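Local coordinates for protein blood group a-and b-cleaving endo-beta-galactosidase (Streptococcus pneumoniae, PDB 2YGL) that probably cleaves blood group A and B antigens as a family 98 endo-beta-galactosidase carrying tandem CBM51 carbohydrate-binding modules, at residues 63-68 with 148-153; 98-103 with 155-160. All coordinates share one frame; numbering follows the deposited sequence.

In the fold
Both contacts lie in the first of the two tandem modules, at one end of its beta sandwich, with centres about 10 Å apart. Along the chain they alternate: 63-68, then 98-103, then 148-153 and 155-160. Contact 1 sets the chain that leaves strand 60-64 and crosses to strand 69-74 in the other sheet against the end of strand 145-151; contact 2 pairs the loop between strands 82-87 and 105-110 with the loop leading from strand 145-151 to strand 160-171. One calcium ion ties them together, taking Ala152 from contact 1 and Val102, His155 and Asp159 from contact 2. The ion therefore fastens loops distant in sequence at the rim of a carbohydrate-binding module.

Contact 1 (63-68 with 148-153); sequences TVADSP and LKSFAG. With CA (calcium ion), chain C.
Pro68, which follows a cis peptide bond, lies beside Phe151, the two side chains pointing the same way, and sets its CB over one face of the ring, 3.6 Å from the Phe151 ring centroid and shifted toward the CE2 and CZ rim. Although Phe151 CB points away from 63-68, CG anti to the carbonyl carbon (chi1 -68°) starts the ring back beside Pro68. Arg105 makes a cation-pi contact with this ring. Lys149 CE touches Pro68 CG, while its ammonium group goes on to a salt bridge with Glu109.

Deeper in, Ser150 OG, held between its backbone N and carbonyl carbon (chi1 54°), packs 3.4 Å from Ala65 CA, and the methyls Ala65 CB and Ala152 CB meet at 3.8 Å. Ala152 N gives a short, nearly straight bond to Asp66 O (2.6 Å, 168°), and Asp66 N a weak one to Ser150 O. A water joins Asp66 O, Ser67 OG and Gly153 N.

Just beyond, Ala152 O binds calcium at 2.3 Å. This is a single beta bridge where the chain, crossing from strand 60-64 of one sheet to strand 69-74 of the other, passes the end of strand 145-151 in a CBM51 beta sandwich, beside the module's calcium site.

Contact 2 (98-103 with 155-160); sequences SDHAVV and HTWGDE. With CA (calcium ion), chain C.
Val102 and Asp159 meet at the calcium ion, to which Val102 O and Asp159 OD2 are both bound, OD2 at 2.3 Å. His155 O is a third protein ligand from these two loops. Two waters and Ala152 O bring the ligands to six, all of them oxygens.

Only one carboxylate oxygen of Asp159 serves as a close ligand. The other, OD1, takes the N-H of Val102 at 3.0 Å, met nearly along its C-O axis though bent at the hydrogen (133°). With CG anti to the carbonyl carbon (chi1 -65°), the carboxylate carbon stands where its two oxygens can divide between calcium and Val102 N; Val103 CG2 rests against CB and CG. The same residue thus grips the ion and the backbone that supplies Val102 O.

Next outward, Ala101 N donates to Trp157 O at 2.9 Å, tilted out of the carbonyl plane. One calcium-bound water lies within hydrogen-bonding reach of Trp157 O and Asp99 O, with more acceptors than it has protons, and the other accepts from His155 N. Thr156 to Asp159 form a type II turn; the backbones come closest at its Gly158, which has positive phi, with Gly158 CA 4.3 Å from Ala101 CA.

The outer layer is aromatic. Trp157 CB sits over the centre of the His100 ring, 3.4 Å from its centroid, and the five-membered ring of Trp157 makes an offset stack with it, planes 30° apart. His100 ND1, buried here, has no hydrogen-bond partner in the model. Trp157 CZ3 in turn covers the centre of a face of His155. Asp99 OD2 comes to the indole edge at CZ3 and is salt-bridged to Arg97.

An all-oxygen shell of mostly neutral carbonyls and water, with a single carboxylate, suits a hard ion such as calcium and is consistent with a structural role, locking the two loops together.

Contact 1 (63-68 with 148-153)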
loop_
_atom_site.group_PDB
_atom_site.type_symbol
_atom_site.label_atom_id
_atom_site.label_comp_id
_atom_site.label_asym_id
_atom_site.label_seq_id
_atom_site.Cartn_x
_atom_site.Cartn_y
_atom_site.Cartn_z
ATOM N N THR A 63 10.931 -25.351 14.043
ATOM C CA THR A 63 11.177 -25.206 15.476
ATOM C C THR A 63 10.869 -26.493 16.248
ATOM O O THR A 63 10.390 -27.476 15.674
ATOM C CB THR A 63 10.368 -24.014 16.072
ATOM O OG1 THR A 63 10.817 -23.739 17.404
ATOM C CG2 THR A 63 8.859 -24.307 16.086
ATOM N N VAL A 64 11.175 -26.475 17.544
ATOM C CA VAL A 64 10.677 -27.472 18.483
ATOM C C VAL A 64 9.725 -26.759 19.448
ATOM O O VAL A 64 10.063 -25.710 20.003
ATOM C CB VAL A 64 11.826 -28.169 19.259
ATOM C CG1 VAL A 64 11.278 -29.040 20.389
ATOM C CG2 VAL A 64 12.672 -29.008 18.316
ATOM N N ALA A 65 8.533 -27.324 19.623
ATOM C CA ALA A 65 7.515 -26.739 20.489
ATOM C C ALA A 65 7.951 -26.703 21.955
ATOM O O ALA A 65 8.736 -27.542 22.405
ATOM C CB ALA A 65 6.196 -27.489 20.334
ATOM N N ASP A 66 7.451 -25.710 22.686
ATOM C CA ASP A 66 7.676 -25.609 24.126
ATOM C C ASP A 66 6.356 -25.238 24.807
ATOM O O ASP A 66 5.300 -25.722 24.400
ATOM C CB ASP A 66 8.786 -24.597 24.439
ATOM C CG ASP A 66 9.624 -24.997 25.648
ATOM O OD1 ASP A 66 9.335 -26.042 26.269
ATOM O OD2 ASP A 66 10.582 -24.267 25.976
ATOM N N SER A 67 6.401 -24.381 25.826
ATOM C CA SER A 67 5.177 -24.001 26.542
ATOM C C SER A 67 4.990 -22.490 26.771
ATOM O O SER A 67 4.856 -22.055 27.912
ATOM C CB SER A 67 5.085 -24.763 27.871
ATOM O OG SER A 67 4.781 -26.130 27.648
ATOM N N PRO A 68 4.956 -21.687 25.687
ATOM C CA PRO A 68 5.145 -22.074 24.287
ATOM C C PRO A 68 6.538 -21.762 23.739
ATOM O O PRO A 68 7.299 -21.013 24.354
ATOM C CB PRO A 68 4.112 -21.217 23.555
ATOM C CG PRO A 68 3.962 -19.973 24.419
ATOM C CD PRO A 68 4.489 -20.291 25.803
ATOM N N LEU A 148 4.516 -16.571 16.150
ATOM C CA LEU A 148 4.301 -17.978 15.842
ATOM C C LEU A 148 4.513 -18.796 17.115
ATOM O O LEU A 148 5.634 -18.893 17.624
ATOM C CB LEU A 148 5.262 -18.432 14.736
ATOM C CG LEU A 148 4.909 -18.197 13.258
ATOM C CD1 LEU A 148 4.480 -16.762 12.944
ATOM C CD2 LEU A 148 6.080 -18.606 12.375
ATOM N N LYS A 149 3.429 -19.374 17.627
ATOM C CA LYS A 149 3.443 -20.060 18.918
ATOM C C LYS A 149 3.133 -21.547 18.774
ATOM O O LYS A 149 2.201 -21.923 18.067
ATOM C CB LYS A 149 2.432 -19.418 19.873
ATOM C CG LYS A 149 2.671 -17.937 20.151
ATOM C CD LYS A 149 1.449 -17.275 20.789
ATOM C CE LYS A 149 1.329 -17.588 22.275
ATOM N NZ LYS A 149 0.060 -17.053 22.847
ATOM N N SER A 150 3.916 -22.385 19.449
ATOM C CA SER A 150 3.672 -23.829 19.448
ATOM C C SER A 150 3.765 -24.422 20.850
ATOM O O SER A 150 4.730 -24.179 21.580
ATOM C CB SER A 150 4.599 -24.561 18.469
ATOM O OG SER A 150 5.958 -24.261 18.712
ATOM N N PHE A 151 2.746 -25.199 21.211
ATOM C CA PHE A 151 2.618 -25.754 22.557
ATOM C C PHE A 151 2.917 -27.256 22.571
ATOM O O PHE A 151 2.202 -28.051 21.954
ATOM C CB PHE A 151 1.225 -25.455 23.130
ATOM C CG PHE A 151 0.985 -23.993 23.427
ATOM C CD1 PHE A 151 0.544 -23.123 22.430
ATOM C CD2 PHE A 151 1.197 -23.486 24.708
ATOM C CE1 PHE A 151 0.322 -21.769 22.701
ATOM C CE2 PHE A 151 0.975 -22.133 24.991
ATOM C CZ PHE A 151 0.539 -21.275 23.983
ATOM N N ALA A 152 3.981 -27.625 23.282
ATOM C CA ALA A 152 4.498 -28.996 23.305
ATOM C C ALA A 152 3.672 -29.960 24.147
ATOM O O ALA A 152 3.664 -31.162 23.884
ATOM C CB ALA A 152 5.948 -29.007 23.778
ATOM N N GLY A 153 2.996 -29.442 25.167
ATOM C CA GLY A 153 2.254 -30.292 26.093
ATOM C C GLY A 153 3.167 -30.957 27.103
ATOM O O GLY A 153 4.074 -30.317 27.639
HETATM CA CA CA C . 4.802 -32.911 22.952
HETATM O O HOH W 1 2.732 -26.722 25.995
HETATM O O HOH W 2 3.761 -34.128 24.548
HETATM O O HOH W 3 6.022 -34.935 22.582
#

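Contact 2 (98-103 with 155-160)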
loop_
_atom_site.group_PDB
_atom_site.type_symbol
_atom_site.label_atom_id
_atom_site.label_comp_id
_atom_site.label_asym_id
_atom_site.label_seq_id
_atom_site.Cartn_x
_atom_site.Cartn_y
_atom_site.Cartn_z
ATOM N N SER A 98 4.838 -43.338 21.151
ATOM C CA SER A 98 3.562 -42.614 21.093
ATOM C C SER A 98 3.536 -41.310 21.904
ATOM O O SER A 98 2.621 -40.500 21.740
ATOM C CB SER A 98 2.407 -43.527 21.518
ATOM O OG SER A 98 2.588 -43.982 22.845
ATOM N N ASP A 99 4.528 -41.114 22.771
ATOM C CA ASP A 99 4.667 -39.859 23.523
ATOM C C ASP A 99 5.563 -38.852 22.788
ATOM O O ASP A 99 5.699 -37.700 23.207
ATOM C CB ASP A 99 5.170 -40.118 24.955
ATOM C CG ASP A 99 6.464 -40.921 25.000
ATOM O OD1 ASP A 99 7.057 -41.192 23.936
ATOM O OD2 ASP A 99 6.896 -41.285 26.114
ATOM N N HIS A 100 6.172 -39.305 21.694
ATOM C CA HIS A 100 6.957 -38.452 20.806
ATOM C C HIS A 100 6.063 -37.922 19.686
ATOM O O HIS A 100 5.102 -38.584 19.295
ATOM C CB HIS A 100 8.132 -39.239 20.221
ATOM C CG HIS A 100 9.264 -39.445 21.180
ATOM N ND1 HIS A 100 10.567 -39.117 20.874
ATOM C CD2 HIS A 100 9.289 -39.939 22.441
ATOM C CE1 HIS A 100 11.346 -39.404 21.901
ATOM N NE2 HIS A 100 10.594 -39.901 22.867
ATOM N N ALA A 101 6.392 -36.733 19.179
ATOM C CA ALA A 101 5.602 -36.046 18.144
ATOM C C ALA A 101 4.137 -35.819 18.555
ATOM O O ALA A 101 3.204 -36.209 17.845
ATOM C CB ALA A 101 5.699 -36.778 16.791
ATOM N N VAL A 102 3.953 -35.189 19.713
ATOM C CA VAL A 102 2.621 -34.870 20.229
ATOM C C VAL A 102 2.572 -33.382 20.560
ATOM O O VAL A 102 3.153 -32.934 21.552
ATOM C CB VAL A 102 2.251 -35.733 21.468
ATOM C CG1 VAL A 102 0.894 -35.323 22.041
ATOM C CG2 VAL A 102 2.241 -37.217 21.107
ATOM N N VAL A 103 1.895 -32.622 19.709
ATOM C CA VAL A 103 1.802 -31.175 19.862
ATOM C C VAL A 103 0.375 -30.804 20.248
ATOM O O VAL A 103 -0.571 -31.096 19.516
ATOM C CB VAL A 103 2.247 -30.439 18.569
ATOM C CG1 VAL A 103 1.909 -28.945 18.630
ATOM C CG2 VAL A 103 3.743 -30.640 18.342
ATOM N N HIS A 155 5.575 -33.331 26.928
ATOM C CA HIS A 155 6.991 -33.434 26.573
ATOM C C HIS A 155 7.260 -32.726 25.253
ATOM O O HIS A 155 6.356 -32.567 24.437
ATOM C CB HIS A 155 7.412 -34.901 26.444
ATOM C CG HIS A 155 7.006 -35.755 27.604
ATOM N ND1 HIS A 155 7.681 -35.747 28.805
ATOM C CD2 HIS A 155 5.999 -36.648 27.742
ATOM C CE1 HIS A 155 7.105 -36.598 29.636
ATOM N NE2 HIS A 155 6.082 -37.158 29.014
ATOM N N THR A 156 8.508 -32.319 25.039
ATOM C CA THR A 156 8.906 -31.684 23.784
ATOM C C THR A 156 9.443 -32.702 22.765
ATOM O O THR A 156 9.709 -32.351 21.612
ATOM C CB THR A 156 9.973 -30.592 24.017
ATOM O OG1 THR A 156 11.178 -31.200 24.497
ATOM C CG2 THR A 156 9.485 -29.555 25.025
ATOM N N TRP A 157 9.593 -33.956 23.196
ATOM C CA TRP A 157 10.176 -35.020 22.370
ATOM C C TRP A 157 9.493 -35.153 21.009
ATOM O O TRP A 157 8.276 -35.334 20.932
ATOM C CB TRP A 157 10.130 -36.373 23.095
ATOM C CG TRP A 157 10.677 -36.378 24.507
ATOM C CD1 TRP A 157 11.739 -35.659 24.988
ATOM C CD2 TRP A 157 10.201 -37.170 25.604
ATOM N NE1 TRP A 157 11.940 -35.942 26.319
ATOM C CE2 TRP A 157 11.011 -36.865 26.723
ATOM C CE3 TRP A 157 9.161 -38.099 25.754
ATOM C CZ2 TRP A 157 10.814 -37.458 27.977
ATOM C CZ3 TRP A 157 8.967 -38.693 27.001
ATOM C CH2 TRP A 157 9.791 -38.368 28.095
ATOM N N GLY A 158 10.286 -35.046 19.946
ATOM C CA GLY A 158 9.802 -35.219 18.573
ATOM C C GLY A 158 8.867 -34.144 18.040
ATOM O O GLY A 158 8.316 -34.289 16.946
ATOM N N ASP A 159 8.695 -33.060 18.797
ATOM C CA ASP A 159 7.776 -31.986 18.408
ATOM C C ASP A 159 8.377 -31.038 17.371
ATOM O O ASP A 159 8.567 -29.847 17.630
ATOM C CB ASP A 159 7.304 -31.206 19.634
ATOM C CG ASP A 159 6.461 -32.044 20.573
ATOM O OD1 ASP A 159 6.069 -33.179 20.213
ATOM O OD2 ASP A 159 6.180 -31.557 21.684
ATOM N N GLU A 160 8.651 -31.584 16.189
ATOM C CA GLU A 160 9.241 -30.834 15.091
ATOM C C GLU A 160 8.160 -30.039 14.364
ATOM O O GLU A 160 7.704 -30.434 13.287
ATOM C CB GLU A 160 9.950 -31.788 14.117
ATOM C CG GLU A 160 11.082 -32.606 14.734
ATOM C CD GLU A 160 12.353 -31.805 14.928
ATOM O OE1 GLU A 160 12.766 -31.091 13.989
ATOM O OE2 GLU A 160 12.943 -31.898 16.023
HETATM CA CA CA C . 4.802 -32.911 22.952
HETATM O O HOH W 3 6.022 -34.935 22.582
HETATM O O HOH W 2 3.761 -34.128 24.548
#